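Local structure of glutamine synthetase (Helicobacter pylori, 5ZLI) at residues Asn140-Asp152 against Ser156-Trp168. The protein is a type I-beta glutamine synthetase, a twelve-subunit enzyme whose chain joins a beta-grasp domain to a larger catalytic domain. Sequence-based numbering, arbitrary orientation.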
loop_
_atom_site.group_PDB
_atom_site.type_symbol
_atom_site.label_atom_id
_atom_site.label_comp_id
_atom_site.label_asym_id
_atom_site.label_seq_id
_atom_site.Cartn_x
_atom_site.Cartn_y
_atom_site.Cartn_z
ATOM N N ASN B 140 -5.899 33.046 34.019
ATOM C CA ASN B 140 -4.896 32.299 33.248
ATOM C C ASN B 140 -5.537 31.779 31.970
ATOM O O ASN B 140 -6.119 30.693 31.940
ATOM C CB ASN B 140 -4.296 31.141 34.032
ATOM C CG ASN B 140 -3.503 31.588 35.223
ATOM O OD1 ASN B 140 -2.297 31.824 35.121
ATOM N ND2 ASN B 140 -4.166 31.676 36.378
ATOM N N GLU B 141 -5.395 32.555 30.898
ATOM C CA GLU B 141 -5.751 32.070 29.570
ATOM C C GLU B 141 -4.876 30.874 29.203
ATOM O O GLU B 141 -3.690 30.815 29.554
ATOM C CB GLU B 141 -5.618 33.189 28.524
ATOM C CG GLU B 141 -6.462 34.435 28.856
ATOM C CD GLU B 141 -6.316 35.612 27.867
ATOM O OE1 GLU B 141 -5.243 35.752 27.240
ATOM O OE2 GLU B 141 -7.250 36.453 27.790
ATOM N N PHE B 142 -5.479 29.923 28.487
ATOM C CA PHE B 142 -4.834 28.673 28.122
ATOM C C PHE B 142 -5.321 28.218 26.760
ATOM O O PHE B 142 -6.108 28.883 26.098
ATOM C CB PHE B 142 -5.115 27.588 29.137
ATOM C CG PHE B 142 -6.570 27.279 29.288
ATOM C CD1 PHE B 142 -7.211 26.448 28.399
ATOM C CD2 PHE B 142 -7.280 27.802 30.352
ATOM C CE1 PHE B 142 -8.553 26.165 28.550
ATOM C CE2 PHE B 142 -8.580 27.512 30.516
ATOM C CZ PHE B 142 -9.238 26.690 29.603
ATOM N N PHE B 143 -4.802 27.080 26.336
ATOM C CA PHE B 143 -5.091 26.502 25.040
ATOM C C PHE B 143 -5.338 25.023 25.226
ATOM O O PHE B 143 -4.670 24.359 26.021
ATOM C CB PHE B 143 -3.941 26.665 24.046
ATOM C CG PHE B 143 -3.852 28.013 23.421
ATOM C CD1 PHE B 143 -4.535 28.288 22.234
ATOM C CD2 PHE B 143 -3.078 29.006 24.000
ATOM C CE1 PHE B 143 -4.462 29.535 21.645
ATOM C CE2 PHE B 143 -2.988 30.259 23.415
ATOM C CZ PHE B 143 -3.680 30.531 22.233
ATOM N N ILE B 144 -6.251 24.491 24.454
ATOM C CA ILE B 144 -6.479 23.071 24.451
ATOM C C ILE B 144 -6.227 22.606 23.044
ATOM O O ILE B 144 -6.956 22.976 22.122
ATOM C CB ILE B 144 -7.878 22.706 24.916
ATOM C CG1 ILE B 144 -7.993 23.088 26.395
ATOM C CG2 ILE B 144 -8.161 21.228 24.551
ATOM C CD1 ILE B 144 -9.158 22.459 27.130
ATOM N N PHE B 145 -5.149 21.879 22.861
ATOM C CA PHE B 145 -4.773 21.380 21.556
ATOM C C PHE B 145 -5.133 19.900 21.405
ATOM O O PHE B 145 -5.483 19.210 22.367
ATOM C CB PHE B 145 -3.282 21.652 21.336
ATOM C CG PHE B 145 -2.930 23.137 21.215
ATOM C CD1 PHE B 145 -3.595 23.956 20.279
ATOM C CD2 PHE B 145 -1.931 23.698 22.006
ATOM C CE1 PHE B 145 -3.275 25.296 20.143
ATOM C CE2 PHE B 145 -1.594 25.045 21.877
ATOM C CZ PHE B 145 -2.264 25.842 20.949
ATOM N N ASP B 146 -5.102 19.425 20.157
ATOM C CA ASP B 146 -5.246 17.991 19.893
ATOM C C ASP B 146 -3.911 17.274 19.954
ATOM O O ASP B 146 -3.831 16.127 20.412
ATOM C CB ASP B 146 -5.897 17.730 18.524
ATOM C CG ASP B 146 -7.285 18.297 18.430
ATOM O OD1 ASP B 146 -7.971 18.292 19.477
ATOM O OD2 ASP B 146 -7.703 18.717 17.325
ATOM N N SER B 147 -2.874 17.946 19.478
ATOM C CA SER B 147 -1.575 17.342 19.289
ATOM C C SER B 147 -0.483 18.382 19.450
ATOM O O SER B 147 -0.647 19.555 19.107
ATOM C CB SER B 147 -1.478 16.715 17.894
ATOM O OG SER B 147 -0.159 16.271 17.597
ATOM N N ILE B 148 0.645 17.928 19.957
ATOM C CA ILE B 148 1.853 18.726 19.997
ATOM C C ILE B 148 2.985 17.781 19.617
ATOM O O ILE B 148 2.988 16.630 20.049
ATOM C CB ILE B 148 2.033 19.401 21.372
ATOM C CG1 ILE B 148 3.466 19.905 21.544
ATOM C CG2 ILE B 148 1.514 18.516 22.463
ATOM C CD1 ILE B 148 3.849 20.962 20.501
ATOM N N LYS B 149 3.838 18.193 18.677
ATOM C CA LYS B 149 4.948 17.355 18.223
ATOM C C LYS B 149 6.206 18.197 18.234
ATOM O O LYS B 149 6.209 19.310 17.703
ATOM C CB LYS B 149 4.719 16.790 16.821
ATOM C CG LYS B 149 3.514 15.859 16.687
ATOM C CD LYS B 149 3.616 14.991 15.434
ATOM C CE LYS B 149 2.221 14.557 14.963
ATOM N NZ LYS B 149 2.239 13.877 13.632
ATOM N N ILE B 150 7.268 17.676 18.836
ATOM C CA ILE B 150 8.487 18.441 19.033
ATOM C C ILE B 150 9.695 17.609 18.636
ATOM O O ILE B 150 9.670 16.376 18.668
ATOM C CB ILE B 150 8.620 18.935 20.485
ATOM C CG1 ILE B 150 7.297 19.496 20.986
ATOM C CG2 ILE B 150 9.711 19.971 20.607
ATOM C CD1 ILE B 150 7.277 19.610 22.467
ATOM N N LYS B 151 10.751 18.300 18.224
ATOM C CA LYS B 151 11.998 17.655 17.843
ATOM C C LYS B 151 13.141 18.612 18.136
ATOM O O LYS B 151 13.174 19.719 17.577
ATOM C CB LYS B 151 11.978 17.263 16.359
ATOM C CG LYS B 151 13.188 16.512 15.885
ATOM C CD LYS B 151 13.209 15.079 16.322
ATOM C CE LYS B 151 14.424 14.374 15.754
ATOM N NZ LYS B 151 14.486 14.563 14.281
ATOM N N ASP B 152 14.079 18.162 18.993
ATOM C CA ASP B 152 15.333 18.853 19.320
ATOM C C ASP B 152 16.458 17.911 18.959
ATOM O O ASP B 152 16.582 16.839 19.561
ATOM C CB ASP B 152 15.485 19.225 20.796
ATOM C CG ASP B 152 16.776 20.055 21.060
ATOM O OD1 ASP B 152 16.919 21.136 20.442
ATOM O OD2 ASP B 152 17.688 19.598 21.806
ATOM N N SER B 156 17.758 19.149 13.317
ATOM C CA SER B 156 16.343 19.447 13.162
ATOM C C SER B 156 15.818 20.043 14.452
ATOM O O SER B 156 15.870 19.393 15.496
ATOM C CB SER B 156 15.570 18.182 12.815
ATOM O OG SER B 156 14.215 18.484 12.555
ATOM N N GLN B 157 15.257 21.245 14.359
ATOM C CA GLN B 157 14.376 21.802 15.370
ATOM C C GLN B 157 12.982 21.833 14.768
ATOM O O GLN B 157 12.837 22.010 13.555
ATOM C CB GLN B 157 14.815 23.199 15.815
ATOM C CG GLN B 157 16.142 23.224 16.534
ATOM C CD GLN B 157 16.061 22.522 17.878
ATOM O OE1 GLN B 157 15.100 22.690 18.607
ATOM N NE2 GLN B 157 17.061 21.724 18.194
ATOM N N TYR B 158 11.969 21.546 15.592
ATOM C CA TYR B 158 10.626 21.355 15.068
ATOM C C TYR B 158 9.553 21.341 16.127
ATOM O O TYR B 158 9.676 20.622 17.117
ATOM C CB TYR B 158 10.556 20.052 14.311
ATOM C CG TYR B 158 9.168 19.469 14.094
ATOM C CD1 TYR B 158 8.786 18.301 14.758
ATOM C CD2 TYR B 158 8.268 20.038 13.187
ATOM C CE1 TYR B 158 7.566 17.720 14.538
ATOM C CE2 TYR B 158 7.027 19.459 12.959
ATOM C CZ TYR B 158 6.686 18.298 13.639
ATOM O OH TYR B 158 5.455 17.702 13.427
ATOM N N TYR B 159 8.472 22.078 15.889
ATOM C CA TYR B 159 7.266 21.961 16.692
ATOM C C TYR B 159 6.040 21.993 15.791
ATOM O O TYR B 159 6.062 22.495 14.664
ATOM C CB TYR B 159 7.186 23.051 17.780
ATOM C CG TYR B 159 6.621 24.403 17.372
ATOM C CD1 TYR B 159 5.246 24.619 17.272
ATOM C CD2 TYR B 159 7.461 25.491 17.181
ATOM C CE1 TYR B 159 4.736 25.862 16.932
ATOM C CE2 TYR B 159 6.963 26.739 16.853
ATOM C CZ TYR B 159 5.599 26.915 16.724
ATOM O OH TYR B 159 5.091 28.148 16.382
ATOM N N GLU B 160 4.961 21.437 16.311
ATOM C CA GLU B 160 3.688 21.534 15.626
ATOM C C GLU B 160 2.568 21.322 16.631
ATOM O O GLU B 160 2.406 20.215 17.166
ATOM C CB GLU B 160 3.585 20.519 14.522
ATOM C CG GLU B 160 2.222 20.571 13.871
ATOM C CD GLU B 160 1.906 19.314 13.102
ATOM O OE1 GLU B 160 1.060 18.517 13.599
ATOM O OE2 GLU B 160 2.520 19.131 12.012
ATOM N N VAL B 161 1.802 22.355 16.868
ATOM C CA VAL B 161 0.560 22.165 17.587
ATOM C C VAL B 161 -0.500 21.897 16.539
ATOM O O VAL B 161 -0.378 22.317 15.384
ATOM C CB VAL B 161 0.217 23.392 18.434
ATOM C CG1 VAL B 161 1.230 23.511 19.525
ATOM C CG2 VAL B 161 0.224 24.611 17.565
ATOM N N ASP B 162 -1.554 21.201 16.930
ATOM C CA ASP B 162 -2.628 20.961 15.998
ATOM C C ASP B 162 -3.925 21.006 16.774
ATOM O O ASP B 162 -3.981 20.630 17.948
ATOM C CB ASP B 162 -2.482 19.639 15.249
ATOM C CG ASP B 162 -3.120 19.683 13.861
ATOM O OD1 ASP B 162 -2.570 20.397 12.990
ATOM O OD2 ASP B 162 -4.172 19.033 13.642
ATOM N N SER B 163 -4.956 21.504 16.097
ATOM C CA SER B 163 -6.278 21.697 16.657
ATOM C C SER B 163 -7.283 21.560 15.536
ATOM O O SER B 163 -6.989 21.891 14.384
ATOM C CB SER B 163 -6.451 23.075 17.294
ATOM O OG SER B 163 -7.643 23.099 18.067
ATOM N N GLU B 164 -8.473 21.065 15.880
ATOM C CA GLU B 164 -9.487 20.946 14.855
ATOM C C GLU B 164 -9.978 22.304 14.387
ATOM O O GLU B 164 -10.426 22.429 13.241
ATOM C CB GLU B 164 -10.646 20.121 15.364
ATOM C CG GLU B 164 -11.540 19.664 14.247
ATOM C CD GLU B 164 -12.409 18.535 14.690
ATOM O OE1 GLU B 164 -12.731 18.498 15.904
ATOM O OE2 GLU B 164 -12.746 17.683 13.832
ATOM N N GLU B 165 -9.872 23.318 15.240
ATOM C CA GLU B 165 -10.324 24.668 14.944
ATOM C C GLU B 165 -9.326 25.472 14.118
ATOM O O GLU B 165 -9.647 26.591 13.717
ATOM C CB GLU B 165 -10.574 25.402 16.250
ATOM C CG GLU B 165 -11.424 24.645 17.265
ATOM C CD GLU B 165 -11.939 25.556 18.385
ATOM O OE1 GLU B 165 -11.598 26.758 18.365
ATOM O OE2 GLU B 165 -12.665 25.081 19.300
ATOM N N GLY B 166 -8.111 24.972 13.913
ATOM C CA GLY B 166 -7.067 25.797 13.336
ATOM C C GLY B 166 -7.271 26.042 11.853
ATOM O O GLY B 166 -7.602 25.135 11.091
ATOM N N GLU B 167 -7.035 27.292 11.438
ATOM C CA GLU B 167 -7.067 27.649 10.023
ATOM C C GLU B 167 -6.243 26.688 9.172
ATOM O O GLU B 167 -6.559 26.459 7.999
ATOM C CB GLU B 167 -6.530 29.066 9.822
ATOM C CG GLU B 167 -7.475 30.214 10.145
ATOM C CD GLU B 167 -6.903 31.589 9.713
ATOM O OE1 GLU B 167 -5.666 31.661 9.493
ATOM O OE2 GLU B 167 -7.675 32.585 9.584
ATOM N N TRP B 168 -5.176 26.128 9.737
ATOM C CA TRP B 168 -4.420 25.118 9.020
ATOM C C TRP B 168 -5.215 23.836 8.783
ATOM O O TRP B 168 -4.759 22.977 8.027
ATOM C CB TRP B 168 -3.147 24.782 9.791
ATOM C CG TRP B 168 -3.403 24.282 11.170
ATOM C CD1 TRP B 168 -3.627 22.991 11.530
ATOM C CD2 TRP B 168 -3.439 25.049 12.375
ATOM N NE1 TRP B 168 -3.817 22.901 12.881
ATOM C CE2 TRP B 168 -3.710 24.153 13.428
ATOM C CE3 TRP B 168 -3.274 26.403 12.667
ATOM C CZ2 TRP B 168 -3.811 24.562 14.751
ATOM C CZ3 TRP B 168 -3.375 26.809 13.987
ATOM C CH2 TRP B 168 -3.640 25.890 15.011
#
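F145 opens the contact with its ring sandwiched: V161 CB stands 4.0 Å from the ring centroid, a CH-pi contact nearly on the ring normal, and F143 CB lies over the rim of the opposite face. D146 and S147 both face D162 in a classic beta bulge; their amides share D162 O, D146 N lying in the carbonyl plane (2.8 Å) and S147 N tilted 33° out of it. From there the strands 147-152 and 156-162 run antiparallel. S147, K149 and K151 form the hydrogen-bonded pairs with D162, E160 and Y158; the bonds from E160 N to K149 O and from Y158 N to K151 O are weak. CG1 of I148 lies anti to the backbone N (chi1 164°), and chi2 of 62° then turns CD1 to 3.8 Å from V161 CG1. On the other face K149 lies alongside Y158, its CB 3.6 Å from Y158 OH, and K151 CB meets the edge of the same ring, in its plane. K149 NZ is hydrogen-bonded to S173 OG of a third subunit. D152 flanks Q157 at the far end and reaches K469 through a salt bridge. The hairpin follows directly on strand 133-145, where F145 pairs with T262 of strand 262-264 and I144 packs on helix 238-258. Its second strand joins a strand of a second subunit in an antiparallel ladder at S156, Q157 and Y158, while I148 and I150 make backbone hydrogen bonds to the third subunit.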